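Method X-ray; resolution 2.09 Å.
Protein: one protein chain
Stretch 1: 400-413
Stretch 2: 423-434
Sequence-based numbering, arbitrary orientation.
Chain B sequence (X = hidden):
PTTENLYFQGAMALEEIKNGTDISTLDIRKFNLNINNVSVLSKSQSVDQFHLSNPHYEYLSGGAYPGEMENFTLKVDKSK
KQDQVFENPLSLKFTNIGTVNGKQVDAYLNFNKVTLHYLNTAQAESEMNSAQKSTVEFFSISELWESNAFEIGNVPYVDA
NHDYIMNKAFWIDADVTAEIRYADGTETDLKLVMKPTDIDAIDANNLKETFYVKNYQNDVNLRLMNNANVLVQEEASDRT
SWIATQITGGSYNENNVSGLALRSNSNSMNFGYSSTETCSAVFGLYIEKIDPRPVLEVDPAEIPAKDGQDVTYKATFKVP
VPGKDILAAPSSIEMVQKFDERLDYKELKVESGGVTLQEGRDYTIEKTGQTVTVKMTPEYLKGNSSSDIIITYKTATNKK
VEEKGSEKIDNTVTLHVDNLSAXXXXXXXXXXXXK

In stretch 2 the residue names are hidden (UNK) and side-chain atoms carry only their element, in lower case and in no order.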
# COMPACT_ATOMS: atom_id res chain seq x y z
N LYS B 400 -34.67 10.54 -24.13
CA LYS B 400 -33.40 10.34 -24.82
C LYS B 400 -33.08 8.88 -25.10
O LYS B 400 -32.18 8.58 -25.89
CB LYS B 400 -32.25 10.95 -24.04
CG LYS B 400 -32.47 12.38 -23.61
CD LYS B 400 -31.16 12.99 -23.15
CE LYS B 400 -31.38 13.96 -22.01
NZ LYS B 400 -30.16 14.74 -21.71
N VAL B 401 -33.81 7.97 -24.46
CA VAL B 401 -33.55 6.55 -24.69
C VAL B 401 -33.89 6.22 -26.13
O VAL B 401 -33.27 5.35 -26.74
CB VAL B 401 -34.37 5.63 -23.74
CG1 VAL B 401 -35.86 5.72 -24.05
CG2 VAL B 401 -33.90 4.19 -23.85
N GLU B 402 -34.88 6.93 -26.65
CA GLU B 402 -35.38 6.69 -28.01
C GLU B 402 -34.42 7.25 -29.04
O GLU B 402 -34.54 6.98 -30.23
CB GLU B 402 -36.79 7.28 -28.17
CG GLU B 402 -37.87 6.47 -27.44
CD GLU B 402 -39.14 7.26 -27.18
OE1 GLU B 402 -39.29 8.37 -27.75
OE2 GLU B 402 -40.00 6.77 -26.40
N GLU B 403 -33.46 8.04 -28.56
CA GLU B 403 -32.38 8.54 -29.40
C GLU B 403 -31.20 7.58 -29.33
O GLU B 403 -30.55 7.44 -28.28
CB GLU B 403 -31.95 9.94 -28.96
CG GLU B 403 -33.06 10.96 -29.07
CD GLU B 403 -32.60 12.35 -28.67
OE1 GLU B 403 -31.78 12.46 -27.73
OE2 GLU B 403 -33.06 13.32 -29.31
N LYS B 404 -30.93 6.92 -30.45
CA LYS B 404 -29.88 5.90 -30.52
C LYS B 404 -28.64 6.45 -31.23
O LYS B 404 -28.54 6.42 -32.47
CB LYS B 404 -30.41 4.65 -31.24
CG LYS B 404 -29.69 3.34 -30.89
CD LYS B 404 -29.60 2.42 -32.11
CE LYS B 404 -29.23 0.98 -31.74
NZ LYS B 404 -29.16 0.08 -32.94
N GLY B 405 -27.69 6.95 -30.45
CA GLY B 405 -27.82 6.97 -29.00
C GLY B 405 -27.93 5.57 -28.42
O GLY B 405 -28.94 5.23 -27.80
N SER B 406 -26.90 4.77 -28.64
CA SER B 406 -26.92 3.36 -28.25
C SER B 406 -25.70 2.99 -27.39
O SER B 406 -24.84 3.83 -27.13
CB SER B 406 -27.01 2.48 -29.50
OG SER B 406 -28.11 1.59 -29.41
N GLU B 407 -25.66 1.75 -26.92
CA GLU B 407 -26.80 0.84 -27.01
C GLU B 407 -27.33 0.56 -25.62
O GLU B 407 -28.16 1.31 -25.11
CB GLU B 407 -26.43 -0.48 -27.70
CG GLU B 407 -27.63 -1.38 -28.04
CD GLU B 407 -28.27 -2.06 -26.81
OE1 GLU B 407 -27.94 -3.24 -26.53
OE2 GLU B 407 -29.11 -1.43 -26.14
N LYS B 408 -26.82 -0.51 -25.02
CA LYS B 408 -27.29 -0.99 -23.72
C LYS B 408 -27.04 0.05 -22.65
O LYS B 408 -26.14 0.88 -22.77
CB LYS B 408 -26.59 -2.30 -23.35
CG LYS B 408 -25.08 -2.16 -23.28
CD LYS B 408 -24.37 -3.50 -23.25
CE LYS B 408 -22.84 -3.31 -23.26
NZ LYS B 408 -22.16 -3.86 -22.05
N ILE B 409 -27.86 0.04 -21.60
CA ILE B 409 -27.62 0.95 -20.51
C ILE B 409 -26.79 0.23 -19.47
O ILE B 409 -27.22 -0.80 -18.94
CB ILE B 409 -28.92 1.46 -19.88
CG1 ILE B 409 -29.73 2.26 -20.90
CG2 ILE B 409 -28.61 2.32 -18.66
CD1 ILE B 409 -31.17 2.47 -20.50
N ASP B 410 -25.59 0.75 -19.22
CA ASP B 410 -24.67 0.20 -18.23
C ASP B 410 -24.77 0.94 -16.91
O ASP B 410 -25.23 2.09 -16.86
CB ASP B 410 -23.22 0.30 -18.74
CG ASP B 410 -22.95 -0.63 -19.91
OD1 ASP B 410 -23.60 -1.70 -19.97
OD2 ASP B 410 -22.11 -0.29 -20.77
N ASN B 411 -24.34 0.29 -15.84
CA ASN B 411 -24.29 0.95 -14.54
C ASN B 411 -23.23 0.31 -13.63
O ASN B 411 -23.00 -0.90 -13.67
CB ASN B 411 -25.67 0.93 -13.90
CG ASN B 411 -25.71 1.69 -12.59
OD1 ASN B 411 -25.75 1.08 -11.52
ND2 ASN B 411 -25.70 3.02 -12.67
N THR B 412 -22.58 1.15 -12.83
CA THR B 412 -21.58 0.72 -11.86
C THR B 412 -21.72 1.62 -10.65
O THR B 412 -21.97 2.82 -10.79
CB THR B 412 -20.14 0.81 -12.45
OG1 THR B 412 -19.98 -0.19 -13.46
CG2 THR B 412 -19.06 0.59 -11.38
N VAL B 413 -21.59 1.07 -9.45
CA VAL B 413 -21.64 1.91 -8.28
C VAL B 413 -20.34 1.74 -7.55
O VAL B 413 -19.70 0.70 -7.69
CB VAL B 413 -22.88 1.63 -7.38
CG1 VAL B 413 -22.74 0.29 -6.63
CG2 VAL B 413 -23.07 2.76 -6.42
N UNK B 423 -15.25 -0.38 -6.66
CA UNK B 423 -16.38 -0.39 -7.58
C UNK B 423 -17.11 -1.72 -7.55
O UNK B 423 -16.50 -2.75 -7.32
c UNK B 423 -14.23 -0.28 -8.74
c UNK B 423 -13.99 -0.74 -7.33
c UNK B 423 -15.74 -0.19 -8.96
N UNK B 424 -18.41 -1.69 -7.81
CA UNK B 424 -19.22 -2.89 -7.93
C UNK B 424 -18.92 -3.57 -9.26
O UNK B 424 -18.15 -3.06 -10.08
o UNK B 424 -21.04 -1.88 -9.14
c UNK B 424 -20.69 -2.51 -7.91
N UNK B 425 -19.52 -4.73 -9.48
CA UNK B 425 -19.58 -5.29 -10.82
C UNK B 425 -20.40 -4.34 -11.67
O UNK B 425 -21.25 -3.60 -11.13
n UNK B 425 -22.69 -6.73 -10.94
o UNK B 425 -21.74 -6.32 -8.94
c UNK B 425 -21.63 -6.56 -10.14
c UNK B 425 -20.27 -6.64 -10.79
N UNK B 426 -20.17 -4.35 -12.97
CA UNK B 426 -21.00 -3.60 -13.90
C UNK B 426 -22.23 -4.41 -14.33
O UNK B 426 -22.15 -5.62 -14.53
n UNK B 426 -20.16 -3.04 -18.25
o UNK B 426 -19.70 -0.94 -17.60
c UNK B 426 -20.19 -3.18 -15.13
c UNK B 426 -20.98 -2.30 -16.10
c UNK B 426 -20.22 -2.04 -17.38
N UNK B 427 -23.38 -3.75 -14.48
CA UNK B 427 -24.58 -4.44 -14.95
C UNK B 427 -25.08 -3.80 -16.22
O UNK B 427 -24.66 -2.70 -16.59
c UNK B 427 -25.34 -5.21 -12.66
c UNK B 427 -26.19 -3.01 -13.60
c UNK B 427 -25.74 -4.44 -13.92
N UNK B 428 -25.99 -4.49 -16.89
CA UNK B 428 -26.46 -4.02 -18.19
C UNK B 428 -27.95 -4.23 -18.38
O UNK B 428 -28.49 -5.28 -18.07
o UNK B 428 -24.69 -3.89 -19.84
c UNK B 428 -25.70 -4.73 -19.31
N UNK B 429 -28.60 -3.21 -18.91
CA UNK B 429 -29.97 -3.35 -19.39
C UNK B 429 -30.00 -3.16 -20.91
O UNK B 429 -29.70 -2.08 -21.42
c UNK B 429 -32.32 -2.50 -19.24
c UNK B 429 -30.90 -2.35 -18.70
o UNK B 429 -30.87 -2.60 -17.29
N UNK B 430 -30.35 -4.24 -21.62
CA UNK B 430 -30.41 -4.22 -23.07
C UNK B 430 -31.62 -3.45 -23.56
O UNK B 430 -32.68 -3.48 -22.94
c UNK B 430 -30.43 -5.64 -23.62
N UNK B 431 -31.47 -2.77 -24.69
CA UNK B 431 -32.57 -2.00 -25.27
C UNK B 431 -33.25 -2.76 -26.40
O UNK B 431 -32.58 -3.33 -27.27
c UNK B 431 -32.06 -0.65 -25.78
c UNK B 431 -31.69 0.38 -24.71
c UNK B 431 -32.70 0.36 -23.58
c UNK B 431 -31.59 1.77 -25.32
N UNK B 432 -34.58 -2.78 -26.38
CA UNK B 432 -35.35 -3.47 -27.40
C UNK B 432 -36.09 -2.48 -28.29
O UNK B 432 -36.84 -1.63 -27.80
c UNK B 432 -36.36 -4.43 -26.75
c UNK B 432 -34.40 -6.00 -26.69
c UNK B 432 -36.41 -6.45 -25.27
c UNK B 432 -35.91 -5.88 -26.59
N UNK B 433 -35.88 -2.58 -29.59
CA UNK B 433 -36.52 -1.69 -30.55
C UNK B 433 -37.68 -2.39 -31.26
O UNK B 433 -37.49 -3.42 -31.91
c UNK B 433 -35.11 1.27 -31.12
o UNK B 433 -32.32 3.10 -29.67
c UNK B 433 -34.34 2.32 -30.66
c UNK B 433 -33.40 -0.27 -30.53
c UNK B 433 -35.51 -1.18 -31.57
c UNK B 433 -32.62 0.77 -30.07
c UNK B 433 -33.09 2.06 -30.13
c UNK B 433 -34.66 -0.04 -31.07
N UNK B 434 -38.88 -1.84 -31.12
CA UNK B 434 -40.07 -2.42 -31.72
C UNK B 434 -41.14 -1.36 -31.97
O UNK B 434 -41.04 -0.24 -31.48
c UNK B 434 -40.64 -3.52 -30.83
o UNK B 434 -40.62 -5.19 -28.66
c UNK B 434 -39.86 -4.83 -30.88
o UNK B 434 -38.92 -6.39 -29.36
c UNK B 434 -39.80 -5.52 -29.54
O HOH W 1 -28.91 -0.83 -16.40
O HOH W 2 -20.76 1.11 -15.93

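Position 423 has three side-chain carbons closing a ring onto its own backbone N, and they lie near Thr412: Pro423. Its CB is 4.2 Å from Thr412 CG2, and a residue without an amide hydrogen suits a place where the backbone contact is made through CA, 3.5 Å from Val413 O.

Position 424 carries one carbon and then one oxygen, which meets the backbone N of Val413: Ser424. Its backbone N donates to Val413 O at 2.7 Å, while Val413 N donates to Ser424 OG at 3.0 Å. The short hydroxyl thus takes the place of a backbone carbonyl, and Ser424 OG donates a hydrogen bond to the backbone O of position 425 at 2.6 Å.

Position 425 has two carbons, the second bearing one oxygen and one nitrogen, and points away from stretch 1. It is Asn425, whose amide is satisfied elsewhere in the structure.

Position 426 has three carbons, the third bearing oxygen and nitrogen, and packs against Thr412: Gln426. Its CB lies 3.4 Å from Thr412 OG1, and its extended chain lets OE1 accept from a water, 2.8 Å from Gln426 OE1, that also lies 2.9 Å from Thr412 OG1.

At 427, one carbon carries two more, one of them against Asn411: Val427. This branched side chain suits a strand; CG2 lies 4.0 Å from Asn411 CB.

At 428, a carbon and an oxygen reach Asp410 and Lys408: Ser428. The small side chain brings OG within 2.4 Å of Asp410 OD1, and Lys408 NZ donates weakly to Ser428 OG at 3.4 Å.

Position 429 has one carbon, beside Ile409, bearing an oxygen and a carbon: Thr429. Beta-branching suits a strand, and the hydroxyl reaches a water, 2.8 Å from Thr429 OG1, that donates to Ile409 O at 3.1 Å.

Position 430 has a single carbon, pointing away, near Lys408 only through its backbone: Ala430. A methyl suffices there; Ala430 CA lies 4.3 Å from Lys408 CB.

Four carbons forked at the second, touching Val401 and Ile409, identify 431 as Leu431. CD1 meets Val401 CG2 at 3.7 Å and CD2 meets Ile409 CD1 at 4.0 Å, so the fork fills a buried apolar site. Its backbone N donates to Glu407 OE2 at 3.1 Å.

Position 432 has the same forked carbons, untouched by stretch 1: Leu432, at ease in a strand.

At 433, a carbon leads to a six-carbon ring whose oxygen approaches Lys404: Tyr433. Its length carries OH to 2.9 Å from Lys404 CG, although both residues are poorly ordered.

Position 434 has three carbons ending in two oxygens, out of reach: Glu434, its charge suiting an exposed place.

The contact rests on antiparallel pairing. Ile409 and Thr429 exchange two backbone hydrogen bonds, as do Asn411 and Val427, with their side chains on one face; Asp410 and Ser428 share the other. Leu431 extends the contact with apolar packing.

Stretch 2 423-434: PSNQVSTALLYE
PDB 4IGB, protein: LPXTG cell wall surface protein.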